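PDB 3UJP: Mn transporter subunit from Synechocystis sp. PCC 6803, which probably captures manganese in the periplasm and delivers it to an ABC transporter for import into the cell. Local coordinates for residues 35-40 with 92-97; 84-89 with 107-112. All blocks are in the same frame, centred on the assembly; numbering follows the deposited sequence.

Contacts 1 and 2 both reach the metal-binding protein's four-stranded parallel sheet and lie with their centres about 9 Å apart. Strands 33-36 and 83-86 are neighbours in it, and Leu35 O and Leu85 N, 2.8 Å apart, probably form a hydrogen bond between the two contacts. Residues 92-97 are a second tie: Glu92 OE2 accepts a hydrogen bond from Gly88 N, and the Phe95 ring stacks with Tyr86. Neither contact supplies a ligand of the manganese, which His66, His131, Glu197 and Asp272 bind. Both come close to it, however: the side chain of Phe38 in contact 1 lies about 8 Å from the ion, that of Asn87 in contact 2 about 9 Å.

Contact 1. Residues 35-40 with 92-97; sequences LTTFTV and ERWFEQ. With ZN (zinc ion), chain G.
Thr37 donates a hydrogen bond from OG1 to Glu92 OE1 at 2.6 Å, and this bond pins the loop after strand 33-36 to the type I beta turn Glu92-Phe95 that leads into helix 95-100. It illustrates how an alpha/beta lobe anchors the loops at the C-terminal end of its parallel sheet. The donor stands above the carboxylate plane, 40° out of it, and the two side chains cross at about a right angle. Thr37 OG1 lies between its backbone N and carbonyl carbon (chi1 48°). CG2, anti to the carbonyl carbon, lies beside the carboxylate and also reaches Phe95 CD1 at 3.8 Å and Trp94 CH2 at 4.0 Å, meeting both rings obliquely. A polar grip and an apolar one thus come from a single buried residue.

Further out, the turn is closed by Phe95 N bonding to Glu92 O at 3.3 Å, while Glu92 CB sits 3.6 Å over one face of the Trp94 indole, offset toward its rim. Ile65 O, beside the manganese ligand His66 in sequence, accepts a hydrogen bond from the indole NE1. Phe38 takes the N-cap position of helix 39-49. Exposed Glu96, its chain extended beyond CG, binds a zinc ion through OE2 at 1.9 Å.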
ATOM      1  N   LEU A  35     -10.940  -3.976  -7.079  1.00 67.02           N
ATOM      2  CA  LEU A  35     -11.939  -3.704  -6.047  1.00 71.17           C
ATOM      3  C   LEU A  35     -12.786  -4.941  -5.726  1.00 72.16           C
ATOM      4  O   LEU A  35     -13.224  -5.654  -6.639  1.00 70.99           O
ATOM      5  CB  LEU A  35     -12.843  -2.547  -6.474  1.00 68.35           C
ATOM      6  CG  LEU A  35     -13.208  -1.636  -5.310  1.00 70.97           C
ATOM      7  CD1 LEU A  35     -11.992  -0.763  -4.938  1.00 75.45           C
ATOM      8  CD2 LEU A  35     -14.443  -0.784  -5.614  1.00 66.55           C
ATOM      9  N   THR A  36     -12.997  -5.217  -4.441  1.00 67.94           N
ATOM     10  CA  THR A  36     -13.866  -6.331  -4.071  1.00 67.19           C
ATOM     11  C   THR A  36     -14.979  -5.917  -3.125  1.00 68.65           C
ATOM     12  O   THR A  36     -14.831  -5.010  -2.308  1.00 67.10           O
ATOM     13  CB  THR A  36     -13.111  -7.552  -3.483  1.00 67.26           C
ATOM     14  OG1 THR A  36     -12.207  -7.130  -2.457  1.00 76.56           O
ATOM     15  CG2 THR A  36     -12.336  -8.251  -4.556  1.00 70.78           C
ATOM     16  N   THR A  37     -16.088  -6.627  -3.241  1.00 61.78           N
ATOM     17  CA  THR A  37     -17.290  -6.324  -2.505  1.00 59.94           C
ATOM     18  C   THR A  37     -17.086  -6.319  -1.001  1.00 67.21           C
ATOM     19  O   THR A  37     -17.323  -5.294  -0.339  1.00 69.10           O
ATOM     20  CB  THR A  37     -18.400  -7.271  -2.906  1.00 62.49           C
ATOM     21  OG1 THR A  37     -17.914  -8.619  -2.883  1.00 66.50           O
ATOM     22  CG2 THR A  37     -18.810  -6.936  -4.310  1.00 67.15           C
ATOM     23  N   PHE A  38     -16.643  -7.445  -0.454  1.00 64.93           N
ATOM     24  CA  PHE A  38     -16.384  -7.520   0.981  1.00 64.61           C
ATOM     25  C   PHE A  38     -14.989  -7.987   1.364  1.00 65.29           C
ATOM     26  O   PHE A  38     -14.260  -8.558   0.553  1.00 70.16           O
ATOM     27  CB  PHE A  38     -17.441  -8.355   1.703  1.00 65.41           C
ATOM     28  CG  PHE A  38     -17.473  -9.795   1.306  1.00 61.88           C
ATOM     29  CD1 PHE A  38     -17.177 -10.781   2.228  1.00 62.60           C
ATOM     30  CD2 PHE A  38     -17.834 -10.162   0.034  1.00 62.58           C
ATOM     31  CE1 PHE A  38     -17.226 -12.086   1.879  1.00 61.76           C
ATOM     32  CE2 PHE A  38     -17.879 -11.470  -0.320  1.00 62.06           C
ATOM     33  CZ  PHE A  38     -17.582 -12.436   0.603  1.00 61.87           C
ATOM     34  N   THR A  39     -14.650  -7.726   2.620  1.00 64.05           N
ATOM     35  CA  THR A  39     -13.350  -8.026   3.203  1.00 62.01           C
ATOM     36  C   THR A  39     -12.847  -9.463   3.084  1.00 66.90           C
ATOM     37  O   THR A  39     -11.639  -9.686   3.082  1.00 73.04           O
ATOM     38  CB  THR A  39     -13.394  -7.778   4.681  1.00 60.56           C
ATOM     39  OG1 THR A  39     -14.277  -8.743   5.267  1.00 70.88           O
ATOM     40  CG2 THR A  39     -13.893  -6.376   4.965  1.00 65.61           C
ATOM     41  N   VAL A  40     -13.735 -10.454   3.058  1.00 62.39           N
ATOM     42  CA  VAL A  40     -13.228 -11.812   2.922  1.00 54.45           C
ATOM     43  C   VAL A  40     -12.645 -11.942   1.535  1.00 65.34           C
ATOM     44  O   VAL A  40     -11.491 -12.316   1.379  1.00 63.11           O
ATOM     45  CB  VAL A  40     -14.276 -12.869   3.114  1.00 48.83           C
ATOM     46  CG1 VAL A  40     -13.635 -14.216   2.973  1.00 52.06           C
ATOM     47  CG2 VAL A  40     -14.916 -12.729   4.484  1.00 65.67           C
ATOM     48  N   GLU A  92     -24.019 -10.042  -2.875  1.00 68.91           N
ATOM     49  CA  GLU A  92     -24.130  -8.608  -2.764  1.00 72.58           C
ATOM     50  C   GLU A  92     -25.364  -8.186  -3.590  1.00 73.63           C
ATOM     51  O   GLU A  92     -25.319  -8.110  -4.812  1.00 75.39           O
ATOM     52  CB  GLU A  92     -22.816  -7.969  -3.231  1.00 70.96           C
ATOM     53  CG  GLU A  92     -22.223  -8.633  -4.477  1.00 67.79           C
ATOM     54  CD  GLU A  92     -21.183  -9.705  -4.185  1.00 66.42           C
ATOM     55  OE1 GLU A  92     -20.373  -9.517  -3.266  1.00 65.03           O
ATOM     56  OE2 GLU A  92     -21.152 -10.718  -4.908  1.00 66.72           O
ATOM     57  N   ARG A  93     -26.484  -7.965  -2.922  1.00 73.08           N
ATOM     58  CA  ARG A  93     -27.727  -7.714  -3.628  1.00 68.70           C
ATOM     59  C   ARG A  93     -27.678  -6.377  -4.322  1.00 72.61           C
ATOM     60  O   ARG A  93     -28.428  -6.136  -5.280  1.00 84.38           O
ATOM     61  CB  ARG A  93     -28.908  -7.782  -2.665  1.00 69.54           C
ATOM     62  CG  ARG A  93     -29.658  -9.097  -2.762  1.00 66.51           C
ATOM     63  CD  ARG A  93     -30.782  -9.233  -1.750  1.00 67.46           C
ATOM     64  NE  ARG A  93     -30.326  -9.428  -0.371  1.00 70.39           N
ATOM     65  CZ  ARG A  93     -30.493  -8.533   0.600  1.00 77.83           C
ATOM     66  NH1 ARG A  93     -31.098  -7.379   0.341  1.00 87.34           N
ATOM     67  NH2 ARG A  93     -30.057  -8.780   1.830  1.00 79.52           N
ATOM     68  N   TRP A  94     -26.773  -5.522  -3.840  1.00 71.96           N
ATOM     69  CA  TRP A  94     -26.660  -4.123  -4.274  1.00 76.25           C
ATOM     70  C   TRP A  94     -25.732  -3.935  -5.470  1.00 76.14           C
ATOM     71  O   TRP A  94     -25.628  -2.842  -6.024  1.00 83.84           O
ATOM     72  CB  TRP A  94     -26.148  -3.256  -3.119  1.00 67.10           C
ATOM     73  CG  TRP A  94     -24.949  -3.847  -2.453  1.00 69.53           C
ATOM     74  CD1 TRP A  94     -24.937  -4.695  -1.381  1.00 72.15           C
ATOM     75  CD2 TRP A  94     -23.571  -3.673  -2.833  1.00 74.49           C
ATOM     76  NE1 TRP A  94     -23.644  -5.052  -1.064  1.00 67.54           N
ATOM     77  CE2 TRP A  94     -22.788  -4.439  -1.939  1.00 68.54           C
ATOM     78  CE3 TRP A  94     -22.925  -2.932  -3.828  1.00 71.42           C
ATOM     79  CZ2 TRP A  94     -21.407  -4.478  -2.012  1.00 66.15           C
ATOM     80  CZ3 TRP A  94     -21.545  -2.982  -3.896  1.00 67.14           C
ATOM     81  CH2 TRP A  94     -20.806  -3.743  -2.998  1.00 64.16           C
ATOM     82  N   PHE A  95     -25.057  -5.006  -5.862  1.00 74.94           N
ATOM     83  CA  PHE A  95     -24.017  -4.907  -6.859  1.00 75.20           C
ATOM     84  C   PHE A  95     -24.587  -4.523  -8.214  1.00 83.02           C
ATOM     85  O   PHE A  95     -24.214  -3.487  -8.752  1.00 89.07           O
ATOM     86  CB  PHE A  95     -23.211  -6.200  -6.948  1.00 71.23           C
ATOM     87  CG  PHE A  95     -21.916  -6.026  -7.645  1.00 72.17           C
ATOM     88  CD1 PHE A  95     -20.887  -5.305  -7.045  1.00 67.66           C
ATOM     89  CD2 PHE A  95     -21.729  -6.528  -8.920  1.00 73.03           C
ATOM     90  CE1 PHE A  95     -19.683  -5.109  -7.693  1.00 62.32           C
ATOM     91  CE2 PHE A  95     -20.530  -6.336  -9.582  1.00 75.44           C
ATOM     92  CZ  PHE A  95     -19.501  -5.624  -8.964  1.00 68.68           C
ATOM     93  N   GLU A  96     -25.489  -5.339  -8.756  1.00 83.48           N
ATOM     94  CA  GLU A  96     -26.126  -5.062 -10.052  1.00 89.25           C
ATOM     95  C   GLU A  96     -26.292  -3.559 -10.302  1.00 87.26           C
ATOM     96  O   GLU A  96     -25.906  -3.019 -11.343  1.00 89.26           O
ATOM     97  CB  GLU A  96     -27.501  -5.752 -10.103  1.00 99.38           C
ATOM     98  CG  GLU A  96     -28.219  -5.694 -11.452  1.00 99.80           C
ATOM     99  CD  GLU A  96     -29.624  -6.305 -11.408  1.00108.10           C
ATOM    100  OE1 GLU A  96     -30.597  -5.584 -11.718  1.00107.84           O
ATOM    101  OE2 GLU A  96     -29.760  -7.509 -11.078  1.00114.40           O
ATOM    102  N   GLN A  97     -26.857  -2.884  -9.318  1.00 83.91           N
ATOM    103  CA  GLN A  97     -27.186  -1.480  -9.448  1.00 85.51           C
ATOM    104  C   GLN A  97     -25.960  -0.587  -9.364  1.00 91.22           C
ATOM    105  O   GLN A  97     -25.828   0.394 -10.102  1.00 92.94           O
ATOM    106  CB  GLN A  97     -28.134  -1.125  -8.332  1.00 83.29           C
ATOM    107  CG  GLN A  97     -28.603   0.259  -8.381  1.00 89.10           C
ATOM    108  CD  GLN A  97     -30.039   0.303  -8.014  1.00 97.08           C
ATOM    109  OE1 GLN A  97     -30.426   0.996  -7.074  1.00 93.35           O
ATOM    110  NE2 GLN A  97     -30.852  -0.466  -8.736  1.00 92.69           N
TER
HETATM  111 ZN    ZN G   5     -31.105  -8.777 -11.674  1.00142.76          ZN

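Contact 2. Residues 84-89 with 107-112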
ATOM      1  N   ILE A  84     -13.127  -5.127 -11.149  1.00 74.09           N
ATOM      2  CA  ILE A  84     -13.978  -5.270  -9.975  1.00 70.73           C
ATOM      3  C   ILE A  84     -14.449  -6.694  -9.846  1.00 71.03           C
ATOM      4  O   ILE A  84     -15.122  -7.233 -10.716  1.00 76.73           O
ATOM      5  CB  ILE A  84     -15.195  -4.325 -10.013  1.00 74.41           C
ATOM      6  CG1 ILE A  84     -14.752  -2.871  -9.785  1.00 74.56           C
ATOM      7  CG2 ILE A  84     -16.220  -4.751  -8.972  1.00 69.37           C
ATOM      8  CD1 ILE A  84     -15.643  -1.842 -10.451  1.00 73.72           C
ATOM      9  N   LEU A  85     -14.080  -7.292  -8.728  1.00 71.95           N
ATOM     10  CA  LEU A  85     -14.227  -8.712  -8.491  1.00 67.13           C
ATOM     11  C   LEU A  85     -15.297  -8.894  -7.450  1.00 65.73           C
ATOM     12  O   LEU A  85     -15.211  -8.307  -6.370  1.00 66.97           O
ATOM     13  CB  LEU A  85     -12.910  -9.250  -7.938  1.00 65.83           C
ATOM     14  CG  LEU A  85     -12.023 -10.024  -8.898  1.00 60.60           C
ATOM     15  CD1 LEU A  85     -12.159  -9.439 -10.269  1.00 66.32           C
ATOM     16  CD2 LEU A  85     -10.605  -9.973  -8.406  1.00 65.91           C
ATOM     17  N   TYR A  86     -16.304  -9.697  -7.764  1.00 59.15           N
ATOM     18  CA  TYR A  86     -17.370  -9.909  -6.813  1.00 64.85           C
ATOM     19  C   TYR A  86     -17.758 -11.379  -6.743  1.00 68.35           C
ATOM     20  O   TYR A  86     -17.451 -12.151  -7.648  1.00 68.28           O
ATOM     21  CB  TYR A  86     -18.568  -9.004  -7.123  1.00 70.23           C
ATOM     22  CG  TYR A  86     -19.428  -9.379  -8.321  1.00 71.45           C
ATOM     23  CD1 TYR A  86     -19.008  -9.123  -9.620  1.00 74.95           C
ATOM     24  CD2 TYR A  86     -20.680  -9.958  -8.145  1.00 70.36           C
ATOM     25  CE1 TYR A  86     -19.804  -9.441 -10.713  1.00 76.09           C
ATOM     26  CE2 TYR A  86     -21.480 -10.289  -9.228  1.00 74.94           C
ATOM     27  CZ  TYR A  86     -21.037 -10.028 -10.510  1.00 80.60           C
ATOM     28  OH  TYR A  86     -21.827 -10.356 -11.590  1.00 89.01           O
ATOM     29  N   ASN A  87     -18.424 -11.747  -5.645  1.00 68.70           N
ATOM     30  CA  ASN A  87     -18.796 -13.136  -5.375  1.00 66.65           C
ATOM     31  C   ASN A  87     -19.843 -13.663  -6.350  1.00 65.82           C
ATOM     32  O   ASN A  87     -19.671 -14.734  -6.907  1.00 68.24           O
ATOM     33  CB  ASN A  87     -19.256 -13.303  -3.911  1.00 65.15           C
ATOM     34  CG  ASN A  87     -19.577 -14.744  -3.543  1.00 57.42           C
ATOM     35  OD1 ASN A  87     -18.972 -15.308  -2.640  1.00 63.78           O
ATOM     36  ND2 ASN A  87     -20.538 -15.339  -4.236  1.00 65.88           N
ATOM     37  N   GLY A  88     -20.932 -12.925  -6.555  1.00 70.00           N
ATOM     38  CA  GLY A  88     -22.006 -13.396  -7.418  1.00 68.01           C
ATOM     39  C   GLY A  88     -23.010 -14.223  -6.643  1.00 69.27           C
ATOM     40  O   GLY A  88     -23.038 -14.163  -5.426  1.00 69.78           O
ATOM     41  N   MET A  89     -23.833 -15.005  -7.327  1.00 69.29           N
ATOM     42  CA  MET A  89     -24.842 -15.800  -6.626  1.00 74.80           C
ATOM     43  C   MET A  89     -25.794 -14.906  -5.798  1.00 72.54           C
ATOM     44  O   MET A  89     -26.411 -15.353  -4.825  1.00 68.11           O
ATOM     45  CB  MET A  89     -24.161 -16.856  -5.740  1.00 75.26           C
ATOM     46  CG  MET A  89     -23.363 -17.903  -6.530  1.00 75.37           C
ATOM     47  SD  MET A  89     -22.705 -19.301  -5.585  1.00 81.13           S
ATOM     48  CE  MET A  89     -23.980 -20.510  -5.785  1.00 75.25           C
ATOM     49  N   SER A 107     -15.732  -6.847 -14.837  1.00 84.92           N
ATOM     50  CA  SER A 107     -16.201  -7.483 -13.608  1.00 83.83           C
ATOM     51  C   SER A 107     -16.300  -8.979 -13.805  1.00 84.50           C
ATOM     52  O   SER A 107     -16.795  -9.439 -14.831  1.00 90.40           O
ATOM     53  CB  SER A 107     -17.573  -6.949 -13.215  1.00 78.82           C
ATOM     54  OG  SER A 107     -17.624  -5.554 -13.411  1.00 84.04           O
ATOM     55  N   VAL A 108     -15.829  -9.743 -12.826  1.00 74.36           N
ATOM     56  CA  VAL A 108     -15.928 -11.197 -12.919  1.00 72.67           C
ATOM     57  C   VAL A 108     -16.448 -11.756 -11.609  1.00 72.46           C
ATOM     58  O   VAL A 108     -16.299 -11.126 -10.560  1.00 73.32           O
ATOM     59  CB  VAL A 108     -14.576 -11.849 -13.301  1.00 77.02           C
ATOM     60  CG1 VAL A 108     -13.851 -10.985 -14.358  1.00 85.03           C
ATOM     61  CG2 VAL A 108     -13.702 -12.046 -12.090  1.00 62.09           C
ATOM     62  N   VAL A 109     -17.116 -12.903 -11.673  1.00 67.25           N
ATOM     63  CA  VAL A 109     -17.624 -13.525 -10.458  1.00 64.33           C
ATOM     64  C   VAL A 109     -16.718 -14.695 -10.031  1.00 67.25           C
ATOM     65  O   VAL A 109     -16.590 -15.700 -10.727  1.00 73.44           O
ATOM     66  CB  VAL A 109     -19.198 -13.851 -10.502  1.00 64.59           C
ATOM     67  CG1 VAL A 109     -19.840 -13.360 -11.774  1.00 65.71           C
ATOM     68  CG2 VAL A 109     -19.513 -15.332 -10.263  1.00 62.29           C
ATOM     69  N   LEU A 110     -16.056 -14.524  -8.894  1.00 66.53           N
ATOM     70  CA  LEU A 110     -15.139 -15.516  -8.369  1.00 59.42           C
ATOM     71  C   LEU A 110     -15.858 -16.822  -8.090  1.00 62.11           C
ATOM     72  O   LEU A 110     -15.248 -17.818  -7.690  1.00 72.30           O
ATOM     73  CB  LEU A 110     -14.514 -15.008  -7.085  1.00 58.64           C
ATOM     74  CG  LEU A 110     -13.996 -13.590  -7.174  1.00 62.01           C
ATOM     75  CD1 LEU A 110     -13.381 -13.184  -5.840  1.00 62.32           C
ATOM     76  CD2 LEU A 110     -12.999 -13.496  -8.318  1.00 65.22           C
ATOM     77  N   THR A 111     -17.154 -16.840  -8.316  1.00 60.65           N
ATOM     78  CA  THR A 111     -17.926 -17.976  -7.875  1.00 68.08           C
ATOM     79  C   THR A 111     -18.174 -18.993  -8.995  1.00 69.81           C
ATOM     80  O   THR A 111     -18.604 -20.113  -8.733  1.00 67.27           O
ATOM     81  CB  THR A 111     -19.205 -17.497  -7.185  1.00 65.49           C
ATOM     82  OG1 THR A 111     -19.237 -18.023  -5.854  1.00 71.26           O
ATOM     83  CG2 THR A 111     -20.450 -17.889  -7.955  1.00 71.41           C
ATOM     84  N   GLU A 112     -17.853 -18.604 -10.228  1.00 73.89           N
ATOM     85  CA  GLU A 112     -18.099 -19.418 -11.429  1.00 71.99           C
ATOM     86  C   GLU A 112     -17.524 -20.848 -11.429  1.00 70.74           C
ATOM     87  O   GLU A 112     -16.307 -21.045 -11.378  1.00 77.21           O
ATOM     88  CB  GLU A 112     -17.606 -18.665 -12.667  1.00 71.84           C
ATOM     89  CG  GLU A 112     -17.613 -19.494 -13.917  1.00 77.67           C
ATOM     90  CD  GLU A 112     -17.099 -18.717 -15.116  1.00 96.67           C
ATOM     91  OE1 GLU A 112     -16.859 -17.493 -14.964  1.00 99.13           O
ATOM     92  OE2 GLU A 112     -16.943 -19.323 -16.206  1.00110.40           O
TER
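Tyr86 O is approached by two groups of residues 107-112: Leu110 N bonds to it at 3.0 Å, and the CA-H of Val109 points at it from 3.1 Å. One residue's two backbone polar groups thereby serve the same partner segment, since Tyr86 N donates to Val108 O at 3.1 Å in a nearly straight bond (178° at the hydrogen). Toward the start of the pair, Val108 N reaches Ile84 O weakly, at 3.4 Å. The register is that of parallel strands, Ile84 with Ser107, Leu85 with Val108 and Tyr86 with Val109.

The two faces of the sheet differ. On one, Leu85 and Val108 lie side by side, CD1 3.5 Å from CG2. Leu110, just past the strand, joins them, crossing Leu85 at about a right angle with CD2 against CG; helix 136-153 packs here through Ala149, Phe150 and Ile146. On the other, Val109 CB lies over one face of the Tyr86 ring, offset toward the rim, its CG1 is 3.6 Å from Tyr86 OH, and Ser107 CB is at the ring edge.

Beyond the strands, Met89 SD lies 3.6 Å from Thr111 CG2. Asn87 ND2 donates a hydrogen bond to Gly88 O from above the carbonyl plane, and OD1 bonds to Tyr142 OH. Strand 83-86, helix 95-100 and strand 107-109 make up a classical beta-alpha-beta crossover, its second strand at the edge of the sheet.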